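Local coordinates for protein N-acetyl-beta-D glucosaminidase (Rhizomucor miehei CAU432, PDB 4ZM6) that probably hydrolyses beta-N-acetylglucosaminides through a glycoside hydrolase family 3 region and, in a GCN5-related region that binds acetyl-CoA, acetylates glucosamine, at residues A[710-721]-A[748-759]. Numbering follows the deposited sequence.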
loop_
_atom_site.group_PDB
_atom_site.type_symbol
_atom_site.label_atom_id
_atom_site.label_comp_id
_atom_site.label_asym_id
_atom_site.label_seq_id
_atom_site.Cartn_x
_atom_site.Cartn_y
_atom_site.Cartn_z
ATOM N N LYS A 710 -47.689 9.957 -38.109
ATOM C CA LYS A 710 -46.723 10.890 -38.710
ATOM C C LYS A 710 -45.405 10.913 -37.936
ATOM O O LYS A 710 -44.899 11.966 -37.551
ATOM C CB LYS A 710 -47.304 12.307 -38.841
ATOM C CG LYS A 710 -48.621 12.375 -39.603
ATOM C CD LYS A 710 -48.703 13.589 -40.524
ATOM C CE LYS A 710 -48.426 14.908 -39.813
ATOM N NZ LYS A 710 -49.232 15.080 -38.571
ATOM N N ILE A 711 -44.864 9.725 -37.716
ATOM C CA ILE A 711 -43.627 9.560 -36.975
ATOM C C ILE A 711 -42.453 9.502 -37.948
ATOM O O ILE A 711 -42.519 8.818 -38.972
ATOM C CB ILE A 711 -43.665 8.258 -36.143
ATOM C CG1 ILE A 711 -44.889 8.239 -35.210
ATOM C CG2 ILE A 711 -42.366 8.063 -35.365
ATOM C CD1 ILE A 711 -44.846 9.230 -34.066
ATOM N N TRP A 712 -41.382 10.217 -37.618
ATOM C CA TRP A 712 -40.151 10.198 -38.401
ATOM C C TRP A 712 -39.052 9.456 -37.646
ATOM O O TRP A 712 -38.820 9.729 -36.475
ATOM C CB TRP A 712 -39.692 11.627 -38.668
ATOM C CG TRP A 712 -38.453 11.728 -39.508
ATOM C CD1 TRP A 712 -38.396 11.853 -40.862
ATOM C CD2 TRP A 712 -37.091 11.726 -39.048
ATOM N NE1 TRP A 712 -37.091 11.932 -41.276
ATOM C CE2 TRP A 712 -36.269 11.855 -40.185
ATOM C CE3 TRP A 712 -36.489 11.629 -37.785
ATOM C CZ2 TRP A 712 -34.872 11.887 -40.104
ATOM C CZ3 TRP A 712 -35.098 11.661 -37.703
ATOM C CH2 TRP A 712 -34.307 11.789 -38.859
ATOM N N PHE A 713 -38.366 8.542 -38.323
ATOM C CA PHE A 713 -37.196 7.870 -37.755
ATOM C C PHE A 713 -35.916 8.303 -38.451
ATOM O O PHE A 713 -35.943 8.711 -39.609
ATOM C CB PHE A 713 -37.343 6.355 -37.870
ATOM C CG PHE A 713 -38.543 5.818 -37.160
ATOM C CD1 PHE A 713 -38.708 6.032 -35.796
ATOM C CD2 PHE A 713 -39.511 5.105 -37.848
ATOM C CE1 PHE A 713 -39.818 5.539 -35.133
ATOM C CE2 PHE A 713 -40.621 4.604 -37.192
ATOM C CZ PHE A 713 -40.777 4.819 -35.832
ATOM N N GLY A 714 -34.798 8.209 -37.736
ATOM C CA GLY A 714 -33.485 8.474 -38.316
ATOM C C GLY A 714 -32.416 8.804 -37.290
ATOM O O GLY A 714 -32.691 8.936 -36.096
ATOM N N ARG A 715 -31.190 8.964 -37.774
ATOM C CA ARG A 715 -30.038 9.209 -36.918
ATOM C C ARG A 715 -30.095 10.572 -36.252
ATOM O O ARG A 715 -30.863 11.441 -36.653
ATOM C CB ARG A 715 -28.745 9.087 -37.728
ATOM C CG ARG A 715 -28.488 7.680 -38.246
ATOM C CD ARG A 715 -27.434 7.624 -39.343
ATOM N NE ARG A 715 -26.212 8.381 -39.045
ATOM C CZ ARG A 715 -25.053 8.235 -39.689
ATOM N NH1 ARG A 715 -24.926 7.352 -40.669
ATOM N NH2 ARG A 715 -24.003 8.970 -39.341
ATOM N N ILE A 716 -29.287 10.736 -35.213
ATOM C CA ILE A 716 -29.072 12.034 -34.604
ATOM C C ILE A 716 -27.771 12.586 -35.194
ATOM O O ILE A 716 -26.813 11.839 -35.384
ATOM C CB ILE A 716 -29.035 11.936 -33.051
ATOM C CG1 ILE A 716 -29.416 13.274 -32.416
ATOM C CG2 ILE A 716 -27.686 11.462 -32.514
ATOM C CD1 ILE A 716 -30.914 13.474 -32.306
ATOM N N LYS A 717 -27.747 13.875 -35.521
ATOM C CA LYS A 717 -26.521 14.517 -35.994
ATOM C C LYS A 717 -25.785 15.144 -34.820
ATOM O O LYS A 717 -26.410 15.491 -33.819
ATOM C CB LYS A 717 -26.825 15.603 -37.019
ATOM C CG LYS A 717 -27.405 15.101 -38.332
ATOM C CD LYS A 717 -27.327 16.167 -39.416
ATOM C CE LYS A 717 -27.908 17.487 -38.941
ATOM N NZ LYS A 717 -28.153 18.435 -40.054
ATOM N N PRO A 718 -24.460 15.321 -34.944
ATOM C CA PRO A 718 -23.649 15.898 -33.869
ATOM C C PRO A 718 -24.183 17.195 -33.279
ATOM O O PRO A 718 -24.140 17.366 -32.064
ATOM C CB PRO A 718 -22.301 16.134 -34.548
ATOM C CG PRO A 718 -22.212 15.023 -35.533
ATOM C CD PRO A 718 -23.615 14.829 -36.048
ATOM N N SER A 719 -24.680 18.096 -34.121
ATOM C CA SER A 719 -25.252 19.361 -33.649
ATOM C C SER A 719 -26.591 19.175 -32.916
ATOM O O SER A 719 -27.041 20.081 -32.222
ATOM C CB SER A 719 -25.442 20.329 -34.819
ATOM O OG SER A 719 -26.516 19.922 -35.656
ATOM N N GLU A 720 -27.224 18.015 -33.087
ATOM C CA GLU A 720 -28.495 17.694 -32.433
ATOM C C GLU A 720 -28.328 16.802 -31.189
ATOM O O GLU A 720 -29.322 16.415 -30.576
ATOM C CB GLU A 720 -29.426 16.978 -33.425
ATOM C CG GLU A 720 -29.783 17.777 -34.677
ATOM C CD GLU A 720 -30.410 16.928 -35.784
ATOM O OE1 GLU A 720 -30.407 15.675 -35.702
ATOM O OE2 GLU A 720 -30.910 17.520 -36.760
ATOM N N THR A 721 -27.090 16.479 -30.811
ATOM C CA THR A 721 -26.849 15.573 -29.681
ATOM C C THR A 721 -27.614 16.004 -28.417
ATOM O O THR A 721 -28.239 15.176 -27.745
ATOM C CB THR A 721 -25.343 15.449 -29.351
ATOM O OG1 THR A 721 -24.606 15.086 -30.530
ATOM C CG2 THR A 721 -25.114 14.396 -28.274
ATOM N N TYR A 748 -22.554 7.768 -34.079
ATOM C CA TYR A 748 -23.810 8.476 -34.291
ATOM C C TYR A 748 -24.773 7.684 -35.173
ATOM O O TYR A 748 -25.991 7.859 -35.065
ATOM C CB TYR A 748 -23.558 9.844 -34.915
ATOM C CG TYR A 748 -23.046 10.880 -33.945
ATOM C CD1 TYR A 748 -23.931 11.645 -33.197
ATOM C CD2 TYR A 748 -21.682 11.112 -33.790
ATOM C CE1 TYR A 748 -23.474 12.603 -32.313
ATOM C CE2 TYR A 748 -21.215 12.074 -32.908
ATOM C CZ TYR A 748 -22.118 12.814 -32.172
ATOM O OH TYR A 748 -21.677 13.780 -31.294
ATOM N N GLN A 749 -24.240 6.816 -36.032
ATOM C CA GLN A 749 -25.093 6.039 -36.932
ATOM C C GLN A 749 -25.907 4.980 -36.199
ATOM O O GLN A 749 -26.858 4.438 -36.753
ATOM C CB GLN A 749 -24.285 5.424 -38.093
ATOM C CG GLN A 749 -23.642 4.062 -37.846
ATOM C CD GLN A 749 -22.482 4.122 -36.882
ATOM O OE1 GLN A 749 -22.311 5.107 -36.169
ATOM N NE2 GLN A 749 -21.677 3.064 -36.851
ATOM N N ASP A 750 -25.532 4.689 -34.955
ATOM C CA ASP A 750 -26.256 3.736 -34.124
ATOM C C ASP A 750 -27.313 4.401 -33.227
ATOM O O ASP A 750 -28.158 3.718 -32.652
ATOM C CB ASP A 750 -25.263 2.944 -33.264
ATOM C CG ASP A 750 -24.467 1.919 -34.071
ATOM O OD1 ASP A 750 -24.908 1.557 -35.185
ATOM O OD2 ASP A 750 -23.398 1.471 -33.586
ATOM N N LEU A 751 -27.278 5.723 -33.107
ATOM C CA LEU A 751 -28.216 6.424 -32.242
ATOM C C LEU A 751 -29.423 6.865 -33.054
ATOM O O LEU A 751 -29.387 7.886 -33.743
ATOM C CB LEU A 751 -27.543 7.621 -31.569
ATOM C CG LEU A 751 -26.169 7.333 -30.956
ATOM C CD1 LEU A 751 -25.663 8.554 -30.206
ATOM C CD2 LEU A 751 -26.210 6.117 -30.045
ATOM N N ILE A 752 -30.483 6.068 -32.974
ATOM C CA ILE A 752 -31.721 6.321 -33.694
ATOM C C ILE A 752 -32.724 7.002 -32.780
ATOM O O ILE A 752 -32.841 6.661 -31.610
ATOM C CB ILE A 752 -32.345 5.007 -34.201
ATOM C CG1 ILE A 752 -31.329 4.221 -35.031
ATOM C CG2 ILE A 752 -33.606 5.280 -35.013
ATOM C CD1 ILE A 752 -30.718 5.014 -36.171
ATOM N N VAL A 753 -33.450 7.961 -33.336
ATOM C CA VAL A 753 -34.498 8.650 -32.616
ATOM C C VAL A 753 -35.758 8.656 -33.459
ATOM O O VAL A 753 -35.685 8.607 -34.688
ATOM C CB VAL A 753 -34.119 10.109 -32.292
ATOM C CG1 VAL A 753 -33.033 10.153 -31.231
ATOM C CG2 VAL A 753 -33.680 10.857 -33.545
ATOM N N ALA A 754 -36.904 8.695 -32.782
ATOM C CA ALA A 754 -38.181 8.987 -33.413
ATOM C C ALA A 754 -38.474 10.464 -33.194
ATOM O O ALA A 754 -38.247 10.978 -32.097
ATOM C CB ALA A 754 -39.281 8.130 -32.815
ATOM N N ARG A 755 -38.945 11.141 -34.244
ATOM C CA ARG A 755 -39.344 12.554 -34.169
ATOM C C ARG A 755 -40.768 12.745 -34.671
ATOM O O ARG A 755 -41.269 11.949 -35.467
ATOM C CB ARG A 755 -38.410 13.432 -35.000
ATOM C CG ARG A 755 -37.003 13.552 -34.452
ATOM C CD ARG A 755 -36.142 14.442 -35.337
ATOM N NE ARG A 755 -35.368 15.406 -34.548
ATOM C CZ ARG A 755 -34.049 15.372 -34.352
ATOM N NH1 ARG A 755 -33.486 16.315 -33.613
ATOM N NH2 ARG A 755 -33.285 14.420 -34.887
ATOM N N GLN A 756 -41.414 13.811 -34.211
ATOM C CA GLN A 756 -42.766 14.121 -34.650
ATOM C C GLN A 756 -42.711 14.747 -36.032
ATOM O O GLN A 756 -41.927 15.666 -36.266
ATOM C CB GLN A 756 -43.454 15.080 -33.672
ATOM C CG GLN A 756 -44.929 15.330 -33.972
ATOM C CD GLN A 756 -45.738 14.048 -34.055
ATOM O OE1 GLN A 756 -46.404 13.771 -35.057
ATOM N NE2 GLN A 756 -45.666 13.247 -33.004
ATOM N N ASP A 757 -43.537 14.236 -36.944
ATOM C CA ASP A 757 -43.699 14.796 -38.296
ATOM C C ASP A 757 -42.511 14.531 -39.219
ATOM O O ASP A 757 -42.647 13.819 -40.216
ATOM C CB ASP A 757 -43.991 16.309 -38.255
ATOM C CG ASP A 757 -45.172 16.655 -37.376
ATOM O OD1 ASP A 757 -46.164 15.894 -37.375
ATOM O OD2 ASP A 757 -45.101 17.693 -36.684
ATOM N N ASP A 758 -41.359 15.116 -38.901
ATOM C CA ASP A 758 -40.206 15.061 -39.793
ATOM C C ASP A 758 -38.864 15.182 -39.049
ATOM O O ASP A 758 -38.821 15.204 -37.816
ATOM C CB ASP A 758 -40.347 16.151 -40.866
ATOM C CG ASP A 758 -40.383 17.556 -40.285
ATOM O OD1 ASP A 758 -39.726 17.811 -39.251
ATOM O OD2 ASP A 758 -41.068 18.416 -40.881
ATOM N N GLU A 759 -37.779 15.268 -39.817
ATOM C CA GLU A 759 -36.420 15.346 -39.281
ATOM C C GLU A 759 -36.134 16.531 -38.355
ATOM O O GLU A 759 -35.073 16.567 -37.733
ATOM C CB GLU A 759 -35.409 15.366 -40.431
ATOM C CG GLU A 759 -35.412 16.648 -41.259
ATOM C CD GLU A 759 -34.507 16.572 -42.472
ATOM O OE1 GLU A 759 -33.895 15.514 -42.698
ATOM O OE2 GLU A 759 -34.402 17.576 -43.198
#
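Strand 711-715 pairs antiparallel with strand 751-756, whose other edge joins strand 763-771, within the C-terminal N-acetyltransferase-like region. Trp712 and Arg755 exchange two backbone bonds, Trp712 N to Arg755 O at 2.8 Å and Arg755 N to Trp712 O at 2.6 Å. Gly714 and Val753 repeat the exchange, and the ladder is prolonged by Asp757 N to Lys710 O and Ile716 N to Leu751 O. With its CG anti to the backbone N (chi1 -178°), the Trp712 indole runs alongside the Arg755 side chain. One face receives Glu759 CA in a CH-pi contact, 3.7 Å from the centroid of the six-membered ring, while Gly714 N lies against the opposite face. Beyond the ring, Arg755 NH2 forms a salt bridge with Glu720 OE1 (3.2 Å), though the hydrogen bond within it is weak; the same oxygen also accepts Lys717 N from above the carboxylate plane. Arg755 NE and NH1 are held by Gly761 O and Glu723, fixing the buried guanidinium. Farther along, Pro718 CG sits over the Tyr748 ring, 4.0 Å from its centroid, and Ile716 CG2 meets the ring edge. On the face carrying Phe713 and Ala754, Phe713 CE1 touches Ala754 CB at 3.5 Å, and Phe713 also packs on Ile815 of helix 811-825. A first strand, two helices and a returning antiparallel strand give the β1-α1-α2-β2 opening characteristic of the GNAT fold.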